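Local coordinates for protein beta-galactosidase (Bacillus circulans, PDB 4MAD) that probably hydrolyses terminal non-reducing beta-D-galactose residues from beta-D-galactosides, as a member of glycoside hydrolase family 35, at residues Val147-Glu150 with Arg151-Pro154; Leu71-Pro74 with Glu75-Gln78; Tyr181-Tyr184 with Leu185-Gly188; Gln135-Leu138 with Glu139-Ala143. All coordinates share one frame; numbering follows the deposited sequence.

Contact 1: residues Val147-Glu150 with Arg151-Pro154; sequences VLFE and RLRP
Leu148 turns its CG anti to the backbone N (chi1 172°), while Leu152, one helical turn later, sets its own beside the backbone N (chi1 -57°), and the two branched ends meet on one flank of the last turns of an alpha-helix, residues 135-152 of the TIM-barrel domain. The side chains pack aslant, Leu148 CG lying 4.0 Å from Leu152 CD1. The same methyl also reaches over one face of the Phe149 ring, with Phe149 CD1 4.2 Å from Leu152 CD1. Apolar residues suit this buried side: Leu152 rests on Ile91 of helix 87-97, and Phe149 makes an edge-to-face pair with Phe145. Leu152 N bonds to Leu148 O at 3.1 Å, the regular i to i+4 bond. Beyond it the helix gives way to a 3-10 segment at Arg153 and Pro154. Pro154 has no N-H to return to Glu150 O, and that carbonyl faces Pro154 CD at 3.7 Å instead. Arg153 folds back across the turn, bent at chi3, and its guanidinium NH2 is held by the carbonyl of Arg192 outside the segments. Phe149 O lies over the centre of that flat group, 3.8 Å from Arg153 CZ.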
ATOM      1  N   VAL A 147      10.033 -15.524 -12.615  1.00 22.55           N
ATOM      2  CA  VAL A 147       8.846 -16.172 -12.116  1.00 20.70           C
ATOM      3  C   VAL A 147       7.577 -15.477 -12.514  1.00 20.47           C
ATOM      4  O   VAL A 147       6.639 -16.059 -12.945  1.00 20.52           O
ATOM      5  CB  VAL A 147       8.921 -16.304 -10.597  1.00 21.41           C
ATOM      6  CG1 VAL A 147       7.677 -16.780 -10.019  1.00 23.75           C
ATOM      7  CG2 VAL A 147       9.969 -17.270 -10.234  1.00 25.96           C
ATOM      8  N   LEU A 148       7.579 -14.190 -12.324  1.00 18.86           N
ATOM      9  CA  LEU A 148       6.362 -13.485 -12.597  1.00 20.80           C
ATOM     10  C   LEU A 148       5.894 -13.621 -14.034  1.00 18.94           C
ATOM     11  O   LEU A 148       4.784 -13.870 -14.262  1.00 20.66           O
ATOM     12  CB  LEU A 148       6.538 -12.007 -12.307  1.00 15.91           C
ATOM     13  CG  LEU A 148       5.384 -11.133 -12.740  1.00 19.49           C
ATOM     14  CD1 LEU A 148       4.220 -11.383 -11.887  1.00 16.01           C
ATOM     15  CD2 LEU A 148       5.732  -9.650 -12.773  1.00 18.88           C
ATOM     16  N   PHE A 149       6.777 -13.454 -14.992  1.00 19.69           N
ATOM     17  CA  PHE A 149       6.405 -13.514 -16.388  1.00 20.75           C
ATOM     18  C   PHE A 149       5.929 -14.898 -16.890  1.00 22.93           C
ATOM     19  O   PHE A 149       5.169 -15.026 -17.800  1.00 20.89           O
ATOM     20  CB  PHE A 149       7.420 -12.830 -17.272  1.00 20.27           C
ATOM     21  CG  PHE A 149       7.303 -11.351 -17.234  1.00 22.33           C
ATOM     22  CD1 PHE A 149       6.451 -10.697 -18.043  1.00 21.92           C
ATOM     23  CD2 PHE A 149       7.997 -10.643 -16.310  1.00 24.39           C
ATOM     24  CE1 PHE A 149       6.365  -9.385 -17.977  1.00 25.46           C
ATOM     25  CE2 PHE A 149       7.878  -9.296 -16.242  1.00 22.30           C
ATOM     26  CZ  PHE A 149       7.069  -8.679 -17.060  1.00 21.26           C
ATOM     27  N   GLU A 150       6.442 -15.894 -16.222  1.00 23.66           N
ATOM     28  CA  GLU A 150       6.057 -17.248 -16.462  1.00 26.68           C
ATOM     29  C   GLU A 150       4.589 -17.415 -16.139  1.00 25.66           C
ATOM     30  O   GLU A 150       3.933 -18.129 -16.782  1.00 26.82           O
ATOM     31  CB  GLU A 150       6.911 -18.209 -15.653  1.00 28.75           C
ATOM     32  CG  GLU A 150       6.767 -19.614 -16.074  1.00 39.59           C
ATOM     33  CD  GLU A 150       7.614 -20.600 -15.263  1.00 50.34           C
ATOM     34  OE1 GLU A 150       8.823 -20.419 -15.142  1.00 49.88           O
ATOM     35  OE2 GLU A 150       7.055 -21.587 -14.753  1.00 55.63           O
ATOM     36  N   ARG A 151       4.125 -16.794 -15.076  1.00 23.31           N
ATOM     37  CA  ARG A 151       2.738 -16.789 -14.737  1.00 23.47           C
ATOM     38  C   ARG A 151       1.885 -15.961 -15.682  1.00 23.82           C
ATOM     39  O   ARG A 151       0.815 -16.340 -16.003  1.00 24.73           O
ATOM     40  CB  ARG A 151       2.481 -16.355 -13.300  1.00 25.84           C
ATOM     41  CG  ARG A 151       3.301 -17.025 -12.234  1.00 28.15           C
ATOM     42  CD  ARG A 151       3.069 -18.452 -12.028  1.00 30.67           C
ATOM     43  NE  ARG A 151       3.976 -19.001 -11.045  1.00 36.24           N
ATOM     44  CZ  ARG A 151       3.615 -19.349  -9.832  1.00 32.64           C
ATOM     45  NH1 ARG A 151       2.370 -19.246  -9.444  1.00 34.63           N
ATOM     46  NH2 ARG A 151       4.500 -19.860  -9.038  1.00 32.49           N
ATOM     47  N   LEU A 152       2.364 -14.796 -16.047  1.00 21.52           N
ATOM     48  CA  LEU A 152       1.697 -13.915 -16.958  1.00 21.36           C
ATOM     49  C   LEU A 152       1.663 -14.382 -18.415  1.00 23.16           C
ATOM     50  O   LEU A 152       0.850 -13.954 -19.169  1.00 22.18           O
ATOM     51  CB  LEU A 152       2.260 -12.513 -16.901  1.00 20.83           C
ATOM     52  CG  LEU A 152       2.271 -11.779 -15.584  1.00 22.52           C
ATOM     53  CD1 LEU A 152       2.900 -10.441 -15.757  1.00 22.92           C
ATOM     54  CD2 LEU A 152       0.883 -11.631 -15.092  1.00 23.30           C
ATOM     55  N   ARG A 153       2.581 -15.229 -18.812  1.00 22.84           N
ATOM     56  CA  ARG A 153       2.795 -15.469 -20.209  1.00 25.22           C
ATOM     57  C   ARG A 153       1.538 -15.985 -20.955  1.00 23.73           C
ATOM     58  O   ARG A 153       1.212 -15.501 -21.988  1.00 21.25           O
ATOM     59  CB  ARG A 153       3.965 -16.418 -20.397  1.00 26.50           C
ATOM     60  CG  ARG A 153       4.545 -16.398 -21.745  1.00 34.40           C
ATOM     61  CD  ARG A 153       5.923 -17.042 -21.745  1.00 45.15           C
ATOM     62  NE  ARG A 153       6.915 -16.124 -21.225  1.00 43.35           N
ATOM     63  CZ  ARG A 153       7.795 -16.357 -20.254  1.00 44.85           C
ATOM     64  NH1 ARG A 153       7.880 -17.499 -19.627  1.00 40.95           N
ATOM     65  NH2 ARG A 153       8.581 -15.389 -19.904  1.00 33.71           N
ATOM     66  N   PRO A 154       0.802 -16.886 -20.353  1.00 25.65           N
ATOM     67  CA  PRO A 154      -0.402 -17.423 -20.965  1.00 25.13           C
ATOM     68  C   PRO A 154      -1.430 -16.325 -21.157  1.00 27.59           C
ATOM     69  O   PRO A 154      -2.361 -16.519 -21.899  1.00 26.00           O
ATOM     70  CB  PRO A 154      -0.916 -18.359 -19.914  1.00 25.86           C
ATOM     71  CG  PRO A 154       0.172 -18.721 -19.187  1.00 30.21           C
ATOM     72  CD  PRO A 154       1.036 -17.539 -19.081  1.00 25.12           C
TER

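Contact 2: residues Leu71-Pro74 with Glu75-Gln78; sequences LHEP and EEGQ
Glu73 OE1 accepts the backbone N-H of Gly77 in a nearly straight hydrogen bond of 2.9 Å (175° at the hydrogen), through the carboxylate's anti lone pair. Glu73 gets there by stretching out fully, with CG anti to its backbone N (chi1 -154°) and the chain extended beyond, which carries the carboxylate across to the N-H of Gly77; Glu73 CG lies 3.5 Å from Glu75 O. A weaker CA-H...O contact joins the backbones, Glu73 CA to Gln78 O, 3.5 Å. Next to it Pro74 CD sits 3.4 Å from the same Gln78 O, and proline's fixed phi suits the exit from helix 69-72.

What these contacts hold is a type II beta turn from Glu75 to Gln78, closed by the 2.9 Å bond from Gln78 N to Glu75 O. Gly77 takes its third position with positive phi (81°), where a side chain would press against the preceding carbonyl oxygen.

Further out, Glu73 OE2 is held by Trp69 NE1, which fixes the carboxylate from its other oxygen, and Glu75 OE1 bonds to Tyr120 OH. The turn follows the short helix 69-72, just after barrel strand 62-66, and precedes helix 87-97; His72 and Glu73 pack on Tyr144 of helix 135-152.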
ATOM      1  N   LEU A  71       4.409  -8.514  -2.381  1.00 17.70           N
ATOM      2  CA  LEU A  71       3.388  -9.494  -2.159  1.00 17.96           C
ATOM      3  C   LEU A  71       3.794 -10.864  -2.690  1.00 17.55           C
ATOM      4  O   LEU A  71       3.625 -11.824  -2.051  1.00 22.27           O
ATOM      5  CB  LEU A  71       2.073  -9.046  -2.730  1.00 20.56           C
ATOM      6  CG  LEU A  71       0.776  -9.560  -2.121  1.00 26.69           C
ATOM      7  CD1 LEU A  71       0.710  -9.190  -0.700  1.00 28.85           C
ATOM      8  CD2 LEU A  71      -0.394  -8.978  -2.849  1.00 26.81           C
ATOM      9  N   HIS A  72       4.314 -10.892  -3.879  1.00 17.17           N
ATOM     10  CA  HIS A  72       4.784 -12.091  -4.548  1.00 18.39           C
ATOM     11  C   HIS A  72       6.068 -12.786  -4.082  1.00 19.85           C
ATOM     12  O   HIS A  72       6.212 -13.938  -4.353  1.00 19.99           O
ATOM     13  CB  HIS A  72       4.806 -11.881  -6.030  1.00 18.18           C
ATOM     14  CG  HIS A  72       3.475 -11.457  -6.546  1.00 20.87           C
ATOM     15  ND1 HIS A  72       2.367 -12.246  -6.410  1.00 18.78           N
ATOM     16  CD2 HIS A  72       3.044 -10.304  -7.097  1.00 23.08           C
ATOM     17  CE1 HIS A  72       1.323 -11.616  -6.896  1.00 19.45           C
ATOM     18  NE2 HIS A  72       1.703 -10.436  -7.320  1.00 20.05           N
ATOM     19  N   GLU A  73       6.989 -12.027  -3.523  1.00 15.79           N
ATOM     20  CA  GLU A  73       8.248 -12.546  -3.006  1.00 19.93           C
ATOM     21  C   GLU A  73       8.532 -11.965  -1.631  1.00 17.69           C
ATOM     22  O   GLU A  73       9.440 -11.249  -1.479  1.00 18.82           O
ATOM     23  CB  GLU A  73       9.431 -12.253  -3.944  1.00 18.99           C
ATOM     24  CG  GLU A  73      10.545 -13.242  -3.789  1.00 19.83           C
ATOM     25  CD  GLU A  73      11.724 -13.061  -4.714  1.00 20.90           C
ATOM     26  OE1 GLU A  73      12.660 -13.822  -4.529  1.00 22.00           O
ATOM     27  OE2 GLU A  73      11.687 -12.203  -5.582  1.00 19.24           O
ATOM     28  N   PRO A  74       7.698 -12.317  -0.681  1.00 17.35           N
ATOM     29  CA  PRO A  74       7.775 -11.784   0.681  1.00 18.10           C
ATOM     30  C   PRO A  74       9.078 -12.122   1.372  1.00 18.76           C
ATOM     31  O   PRO A  74       9.547 -11.390   2.169  1.00 19.49           O
ATOM     32  CB  PRO A  74       6.592 -12.412   1.381  1.00 19.67           C
ATOM     33  CG  PRO A  74       6.248 -13.577   0.581  1.00 16.05           C
ATOM     34  CD  PRO A  74       6.599 -13.266  -0.828  1.00 17.78           C
ATOM     35  N   GLU A  75       9.617 -13.266   1.029  1.00 20.26           N
ATOM     36  CA  GLU A  75      10.951 -13.611   1.399  1.00 19.10           C
ATOM     37  C   GLU A  75      11.676 -14.086   0.157  1.00 20.49           C
ATOM     38  O   GLU A  75      11.105 -14.716  -0.669  1.00 23.09           O
ATOM     39  CB  GLU A  75      10.989 -14.706   2.465  1.00 20.68           C
ATOM     40  CG  GLU A  75      10.093 -14.545   3.617  1.00 23.72           C
ATOM     41  CD  GLU A  75      10.542 -13.456   4.524  1.00 22.34           C
ATOM     42  OE1 GLU A  75      11.692 -13.129   4.468  1.00 21.38           O
ATOM     43  OE2 GLU A  75       9.720 -12.946   5.235  1.00 23.99           O
ATOM     44  N   GLU A  76      12.983 -13.863   0.200  1.00 20.59           N
ATOM     45  CA  GLU A  76      13.571 -14.184  -1.062  1.00 19.18           C
ATOM     46  C   GLU A  76      13.456 -15.641  -1.434  1.00 22.05           C
ATOM     47  O   GLU A  76      13.890 -16.491  -0.740  1.00 20.85           O
ATOM     48  CB  GLU A  76      15.044 -13.774  -1.066  1.00 20.00           C
ATOM     49  CG  GLU A  76      15.751 -14.005  -2.393  1.00 20.00           C
ATOM     50  CD  GLU A  76      17.195 -13.540  -2.371  1.00 20.00           C
ATOM     51  OE1 GLU A  76      17.655 -13.074  -1.308  1.00 20.00           O
ATOM     52  OE2 GLU A  76      17.869 -13.642  -3.418  1.00 20.00           O
ATOM     53  N   GLY A  77      13.105 -15.948  -2.591  1.00 20.88           N
ATOM     54  CA  GLY A  77      12.955 -17.273  -3.096  1.00 23.33           C
ATOM     55  C   GLY A  77      11.665 -17.938  -2.728  1.00 26.03           C
ATOM     56  O   GLY A  77      11.441 -19.056  -3.108  1.00 23.88           O
ATOM     57  N   GLN A  78      10.832 -17.257  -1.970  1.00 23.45           N
ATOM     58  CA  GLN A  78       9.527 -17.776  -1.626  1.00 26.90           C
ATOM     59  C   GLN A  78       8.474 -17.041  -2.385  1.00 28.21           C
ATOM     60  O   GLN A  78       8.222 -15.939  -2.095  1.00 26.13           O
ATOM     61  CB  GLN A  78       9.243 -17.533  -0.166  1.00 30.39           C
ATOM     62  CG  GLN A  78       8.041 -18.215   0.326  1.00 37.38           C
ATOM     63  CD  GLN A  78       7.323 -17.547   1.500  1.00 43.47           C
ATOM     64  OE1 GLN A  78       7.916 -16.903   2.329  1.00 37.65           O
ATOM     65  NE2 GLN A  78       6.026 -17.766   1.572  1.00 46.46           N
TER

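Contact 3: residues Tyr181-Tyr184 with Leu185-Gly188; sequences YLQY and LRDG
Gln183 lies alongside Arg186, the two side chains pointing the same way, and its CG sits over one face of the guanidinium, 3.9 Å from Arg186 NH1. The methylene carbons thus cover the flat face of the cation, while its edge is taken by Asp187: Arg186 NE bonds to Asp187 OD1 at 2.8 Å in a salt bridge that reaches the oxygen from above the carboxylate plane. A bend at chi3 (67°) turns the guanidinium toward this acid, and Arg186 NH1 has a further partner in the carbonyl of Glu215.

On another side of the helix, Tyr181 runs beside Leu185, with Tyr181 CZ 3.9 Å from Leu185 CD2. Leucine suits this buried place by offering a methyl to the hydroxyl end of the ring; Tyr181 OH is hydrogen-bonded to Glu169 OE2 and also to Tyr137 OH. Regular i to i+4 bonds carry the backbone, among them Gly188 N to Tyr184 O at 2.9 Å.

Helix 179-192 links barrel strands 163-167 and 197-202 in a beta-alpha-beta unit; Tyr181 and Tyr184 face helix 135-152, where both rings touch Leu138.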
ATOM      1  N   TYR A 181      20.067   1.401 -17.047  1.00 19.87           N
ATOM      2  CA  TYR A 181      19.075   0.656 -16.286  1.00 19.19           C
ATOM      3  C   TYR A 181      17.750   0.523 -17.037  1.00 19.10           C
ATOM      4  O   TYR A 181      17.214  -0.528 -17.122  1.00 18.57           O
ATOM      5  CB  TYR A 181      18.800   1.388 -14.993  1.00 17.02           C
ATOM      6  CG  TYR A 181      17.570   0.958 -14.203  1.00 18.77           C
ATOM      7  CD1 TYR A 181      17.311  -0.338 -13.932  1.00 20.37           C
ATOM      8  CD2 TYR A 181      16.710   1.872 -13.700  1.00 18.82           C
ATOM      9  CE1 TYR A 181      16.205  -0.694 -13.198  1.00 18.61           C
ATOM     10  CE2 TYR A 181      15.621   1.518 -13.000  1.00 17.75           C
ATOM     11  CZ  TYR A 181      15.369   0.243 -12.741  1.00 17.47           C
ATOM     12  OH  TYR A 181      14.292  -0.068 -12.029  1.00 17.08           O
ATOM     13  N   LEU A 182      17.258   1.619 -17.591  1.00 19.88           N
ATOM     14  CA  LEU A 182      16.001   1.574 -18.302  1.00 20.28           C
ATOM     15  C   LEU A 182      16.075   0.640 -19.519  1.00 20.50           C
ATOM     16  O   LEU A 182      15.198  -0.104 -19.784  1.00 19.09           O
ATOM     17  CB  LEU A 182      15.591   2.954 -18.743  1.00 19.65           C
ATOM     18  CG  LEU A 182      15.182   3.930 -17.658  1.00 24.38           C
ATOM     19  CD1 LEU A 182      14.885   5.300 -18.210  1.00 24.45           C
ATOM     20  CD2 LEU A 182      14.038   3.417 -16.905  1.00 27.89           C
ATOM     21  N   GLN A 183      17.175   0.720 -20.237  1.00 19.54           N
ATOM     22  CA  GLN A 183      17.400  -0.123 -21.377  1.00 21.71           C
ATOM     23  C   GLN A 183      17.486  -1.564 -21.006  1.00 21.61           C
ATOM     24  O   GLN A 183      16.974  -2.392 -21.666  1.00 22.06           O
ATOM     25  CB  GLN A 183      18.587   0.354 -22.215  1.00 20.99           C
ATOM     26  CG  GLN A 183      18.319   1.678 -22.848  1.00 19.94           C
ATOM     27  CD  GLN A 183      19.337   2.119 -23.828  1.00 32.11           C
ATOM     28  OE1 GLN A 183      20.098   1.349 -24.288  1.00 30.68           O
ATOM     29  NE2 GLN A 183      19.362   3.389 -24.122  1.00 32.52           N
ATOM     30  N   TYR A 184      18.137  -1.846 -19.911  1.00 22.05           N
ATOM     31  CA  TYR A 184      18.210  -3.195 -19.476  1.00 22.22           C
ATOM     32  C   TYR A 184      16.826  -3.730 -19.100  1.00 21.11           C
ATOM     33  O   TYR A 184      16.466  -4.836 -19.382  1.00 20.91           O
ATOM     34  CB  TYR A 184      19.125  -3.280 -18.297  1.00 23.48           C
ATOM     35  CG  TYR A 184      19.325  -4.674 -17.839  1.00 26.19           C
ATOM     36  CD1 TYR A 184      20.331  -5.437 -18.356  1.00 27.91           C
ATOM     37  CD2 TYR A 184      18.498  -5.236 -16.917  1.00 26.68           C
ATOM     38  CE1 TYR A 184      20.516  -6.707 -17.961  1.00 30.35           C
ATOM     39  CE2 TYR A 184      18.687  -6.510 -16.492  1.00 28.44           C
ATOM     40  CZ  TYR A 184      19.700  -7.254 -17.027  1.00 32.33           C
ATOM     41  OH  TYR A 184      19.910  -8.550 -16.640  1.00 36.04           O
ATOM     42  N   LEU A 185      16.076  -2.899 -18.426  1.00 18.99           N
ATOM     43  CA  LEU A 185      14.706  -3.246 -18.045  1.00 19.79           C
ATOM     44  C   LEU A 185      13.801  -3.471 -19.256  1.00 18.99           C
ATOM     45  O   LEU A 185      13.108  -4.424 -19.313  1.00 19.55           O
ATOM     46  CB  LEU A 185      14.111  -2.145 -17.192  1.00 20.90           C
ATOM     47  CG  LEU A 185      13.154  -2.545 -16.122  1.00 26.24           C
ATOM     48  CD1 LEU A 185      13.679  -3.691 -15.344  1.00 24.73           C
ATOM     49  CD2 LEU A 185      12.861  -1.396 -15.204  1.00 24.41           C
ATOM     50  N   ARG A 186      13.911  -2.602 -20.234  1.00 18.34           N
ATOM     51  CA  ARG A 186      13.106  -2.725 -21.425  1.00 20.30           C
ATOM     52  C   ARG A 186      13.380  -4.036 -22.142  1.00 21.15           C
ATOM     53  O   ARG A 186      12.524  -4.735 -22.555  1.00 19.37           O
ATOM     54  CB  ARG A 186      13.473  -1.580 -22.336  1.00 21.17           C
ATOM     55  CG  ARG A 186      12.964  -1.617 -23.752  1.00 20.15           C
ATOM     56  CD  ARG A 186      13.813  -0.789 -24.655  1.00 24.87           C
ATOM     57  NE  ARG A 186      15.168  -1.295 -24.852  1.00 27.29           N
ATOM     58  CZ  ARG A 186      16.163  -0.606 -25.383  1.00 21.73           C
ATOM     59  NH1 ARG A 186      15.974   0.610 -25.816  1.00 29.92           N
ATOM     60  NH2 ARG A 186      17.343  -1.139 -25.508  1.00 23.75           N
ATOM     61  N   ASP A 187      14.653  -4.308 -22.274  1.00 21.18           N
ATOM     62  CA  ASP A 187      15.102  -5.518 -22.912  1.00 24.28           C
ATOM     63  C   ASP A 187      14.713  -6.754 -22.144  1.00 24.74           C
ATOM     64  O   ASP A 187      14.348  -7.751 -22.710  1.00 22.00           O
ATOM     65  CB  ASP A 187      16.596  -5.489 -23.159  1.00 25.58           C
ATOM     66  CG  ASP A 187      17.000  -4.445 -24.178  1.00 27.06           C
ATOM     67  OD1 ASP A 187      16.161  -3.877 -24.858  1.00 29.40           O
ATOM     68  OD2 ASP A 187      18.188  -4.190 -24.256  1.00 30.06           O
ATOM     69  N   GLY A 188      14.826  -6.664 -20.834  1.00 23.55           N
ATOM     70  CA  GLY A 188      14.435  -7.741 -19.981  1.00 24.17           C
ATOM     71  C   GLY A 188      12.963  -8.072 -20.035  1.00 24.00           C
ATOM     72  O   GLY A 188      12.613  -9.205 -20.060  1.00 25.96           O
TER

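Contact 4: residues Gln135-Leu138 with Glu139-Ala143; sequences QPYL and EKVDA
The backbone follows regular alpha-helical i to i+4 bonding, with Val141 N to Tyr137 O at 3.2 Å and Asp142 N to Leu138 O at 2.9 Å, whereas Lys140 N to Pro136 O is weak and long at 3.4 Å. Pro136 suits the first turn of the helix, where a residue need not donate its N-H to a preceding carbonyl.

One turn apart, Gln135 and Glu139 meet on the exposed side through a weak, bent hydrogen bond of 2.9 Å from Gln135 NE2 to Glu139 OE2. Amide and carboxylate planes stand 73° apart. Both chains extend beyond CG, letting their polar ends meet while staying in solvent.

The buried side carries a CH-pi contact: Val141 CG2 lies over one face of the Tyr137 ring, 4.0 Å from its centroid and 18° off the normal. Tyr137 CG stands anti to the backbone N (chi1 167°), which swings the ring across toward the next turn, where the methyl covers its face. Tyr137 OH hydrogen-bonds Tyr181 OH on helix 179-192, where Leu138 also packs.

A polar pair on the exposed side and aromatic-aliphatic packing on the buried side mark an amphipathic helix, one of those around the TIM barrel of family 35.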
ATOM      1  N   GLN A 135      24.404  -4.248 -10.089  1.00 20.37           N
ATOM      2  CA  GLN A 135      24.340  -5.691 -10.276  1.00 22.41           C
ATOM      3  C   GLN A 135      23.526  -6.450  -9.239  1.00 21.33           C
ATOM      4  O   GLN A 135      22.753  -7.276  -9.569  1.00 21.72           O
ATOM      5  CB  GLN A 135      25.751  -6.320 -10.405  1.00 26.03           C
ATOM      6  CG  GLN A 135      25.769  -7.789 -10.787  1.00 28.10           C
ATOM      7  CD  GLN A 135      27.123  -8.430 -10.483  1.00 50.47           C
ATOM      8  OE1 GLN A 135      28.053  -7.747 -10.148  1.00 49.56           O
ATOM      9  NE2 GLN A 135      27.219  -9.741 -10.602  1.00 52.40           N
ATOM     10  N   PRO A 136      23.699  -6.161  -7.974  1.00 20.95           N
ATOM     11  CA  PRO A 136      22.920  -6.891  -6.998  1.00 22.64           C
ATOM     12  C   PRO A 136      21.427  -6.597  -7.183  1.00 21.25           C
ATOM     13  O   PRO A 136      20.632  -7.448  -7.124  1.00 18.77           O
ATOM     14  CB  PRO A 136      23.432  -6.341  -5.675  1.00 23.34           C
ATOM     15  CG  PRO A 136      24.676  -5.837  -5.966  1.00 25.60           C
ATOM     16  CD  PRO A 136      24.687  -5.317  -7.301  1.00 23.12           C
ATOM     17  N   TYR A 137      21.111  -5.354  -7.428  1.00 19.28           N
ATOM     18  CA  TYR A 137      19.710  -5.036  -7.603  1.00 18.38           C
ATOM     19  C   TYR A 137      19.129  -5.759  -8.839  1.00 17.77           C
ATOM     20  O   TYR A 137      18.166  -6.427  -8.767  1.00 15.74           O
ATOM     21  CB  TYR A 137      19.583  -3.548  -7.720  1.00 17.00           C
ATOM     22  CG  TYR A 137      18.272  -3.027  -8.204  1.00 15.48           C
ATOM     23  CD1 TYR A 137      17.167  -3.117  -7.444  1.00 19.63           C
ATOM     24  CD2 TYR A 137      18.159  -2.443  -9.418  1.00 16.58           C
ATOM     25  CE1 TYR A 137      15.966  -2.657  -7.885  1.00 20.48           C
ATOM     26  CE2 TYR A 137      16.987  -1.955  -9.862  1.00 18.25           C
ATOM     27  CZ  TYR A 137      15.885  -2.052  -9.093  1.00 19.21           C
ATOM     28  OH  TYR A 137      14.695  -1.590  -9.522  1.00 19.90           O
ATOM     29  N   LEU A 138      19.780  -5.677  -9.963  1.00 16.74           N
ATOM     30  CA  LEU A 138      19.265  -6.327 -11.174  1.00 17.90           C
ATOM     31  C   LEU A 138      19.124  -7.848 -11.070  1.00 18.77           C
ATOM     32  O   LEU A 138      18.258  -8.428 -11.652  1.00 17.86           O
ATOM     33  CB  LEU A 138      20.076  -5.924 -12.394  1.00 18.89           C
ATOM     34  CG  LEU A 138      20.025  -4.436 -12.701  1.00 20.48           C
ATOM     35  CD1 LEU A 138      20.857  -4.004 -13.880  1.00 26.30           C
ATOM     36  CD2 LEU A 138      18.636  -4.061 -12.932  1.00 26.48           C
ATOM     37  N   GLU A 139      20.022  -8.460 -10.322  1.00 21.13           N
ATOM     38  CA  GLU A 139      19.971  -9.874 -10.136  1.00 21.95           C
ATOM     39  C   GLU A 139      18.669 -10.264  -9.448  1.00 21.14           C
ATOM     40  O   GLU A 139      18.115 -11.238  -9.748  1.00 18.62           O
ATOM     41  CB  GLU A 139      21.113 -10.342  -9.260  1.00 24.67           C
ATOM     42  CG  GLU A 139      22.455 -10.266  -9.927  1.00 34.63           C
ATOM     43  CD  GLU A 139      23.572 -10.984  -9.169  1.00 45.60           C
ATOM     44  OE1 GLU A 139      23.326 -11.508  -8.079  1.00 45.80           O
ATOM     45  OE2 GLU A 139      24.715 -10.998  -9.685  1.00 47.05           O
ATOM     46  N   LYS A 140      18.272  -9.489  -8.467  1.00 18.39           N
ATOM     47  CA  LYS A 140      17.023  -9.734  -7.772  1.00 18.38           C
ATOM     48  C   LYS A 140      15.803  -9.532  -8.687  1.00 18.82           C
ATOM     49  O   LYS A 140      14.917 -10.305  -8.713  1.00 21.25           O
ATOM     50  CB  LYS A 140      16.914  -8.859  -6.516  1.00 19.25           C
ATOM     51  CG  LYS A 140      18.044  -9.006  -5.529  1.00 16.06           C
ATOM     52  CD  LYS A 140      18.416 -10.401  -5.243  1.00 17.88           C
ATOM     53  CE  LYS A 140      19.423 -10.463  -4.098  1.00 21.90           C
ATOM     54  NZ  LYS A 140      20.053 -11.729  -3.992  1.00 26.47           N
ATOM     55  N   VAL A 141      15.822  -8.471  -9.454  1.00 18.84           N
ATOM     56  CA  VAL A 141      14.739  -8.169 -10.357  1.00 17.72           C
ATOM     57  C   VAL A 141      14.584  -9.307 -11.396  1.00 19.63           C
ATOM     58  O   VAL A 141      13.529  -9.662 -11.769  1.00 17.29           O
ATOM     59  CB  VAL A 141      15.023  -6.870 -11.083  1.00 20.11           C
ATOM     60  CG1 VAL A 141      14.111  -6.619 -12.184  1.00 20.59           C
ATOM     61  CG2 VAL A 141      15.060  -5.716 -10.128  1.00 16.31           C
ATOM     62  N   ASP A 142      15.710  -9.796 -11.869  1.00 20.77           N
ATOM     63  CA  ASP A 142      15.715 -10.785 -12.902  1.00 23.04           C
ATOM     64  C   ASP A 142      15.097 -12.069 -12.413  1.00 22.66           C
ATOM     65  O   ASP A 142      14.369 -12.736 -13.104  1.00 21.66           O
ATOM     66  CB  ASP A 142      17.130 -11.010 -13.440  1.00 24.70           C
ATOM     67  CG  ASP A 142      17.499 -10.067 -14.581  1.00 29.79           C
ATOM     68  OD1 ASP A 142      16.620  -9.526 -15.220  1.00 34.30           O
ATOM     69  OD2 ASP A 142      18.674  -9.858 -14.831  1.00 26.19           O
ATOM     70  N   ALA A 143      15.442 -12.436 -11.211  1.00 22.85           N
ATOM     71  CA  ALA A 143      14.945 -13.661 -10.659  1.00 22.23           C
ATOM     72  C   ALA A 143      13.466 -13.582 -10.436  1.00 22.41           C
ATOM     73  O   ALA A 143      12.757 -14.503 -10.703  1.00 20.35           O
ATOM     74  CB  ALA A 143      15.623 -13.987  -9.438  1.00 23.03           C
TER

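How the contacts relate
All four contacts are partly buried. Contacts 4 and 1 are the opening and closing turns of one helix, 135-152, with centres 17 Å apart; each mixes a buried apolar flank with a polar exposed one. Contact 3, with four buried residues and none fully exposed, belongs to the next helix of the barrel and meets contact 4 directly: Tyr184 OH to Asp142 OD2 is 2.6 Å, a probable hydrogen bond, while contact 1 stays about 6 Å from contact 3 at the nearest atoms. Contact 2 differs in kind, a surface turn held by one buried carboxylate, that of Glu73. It joins contact 4 through a salt bridge, Glu76 OE2 to Lys140 NZ, 3.0 Å.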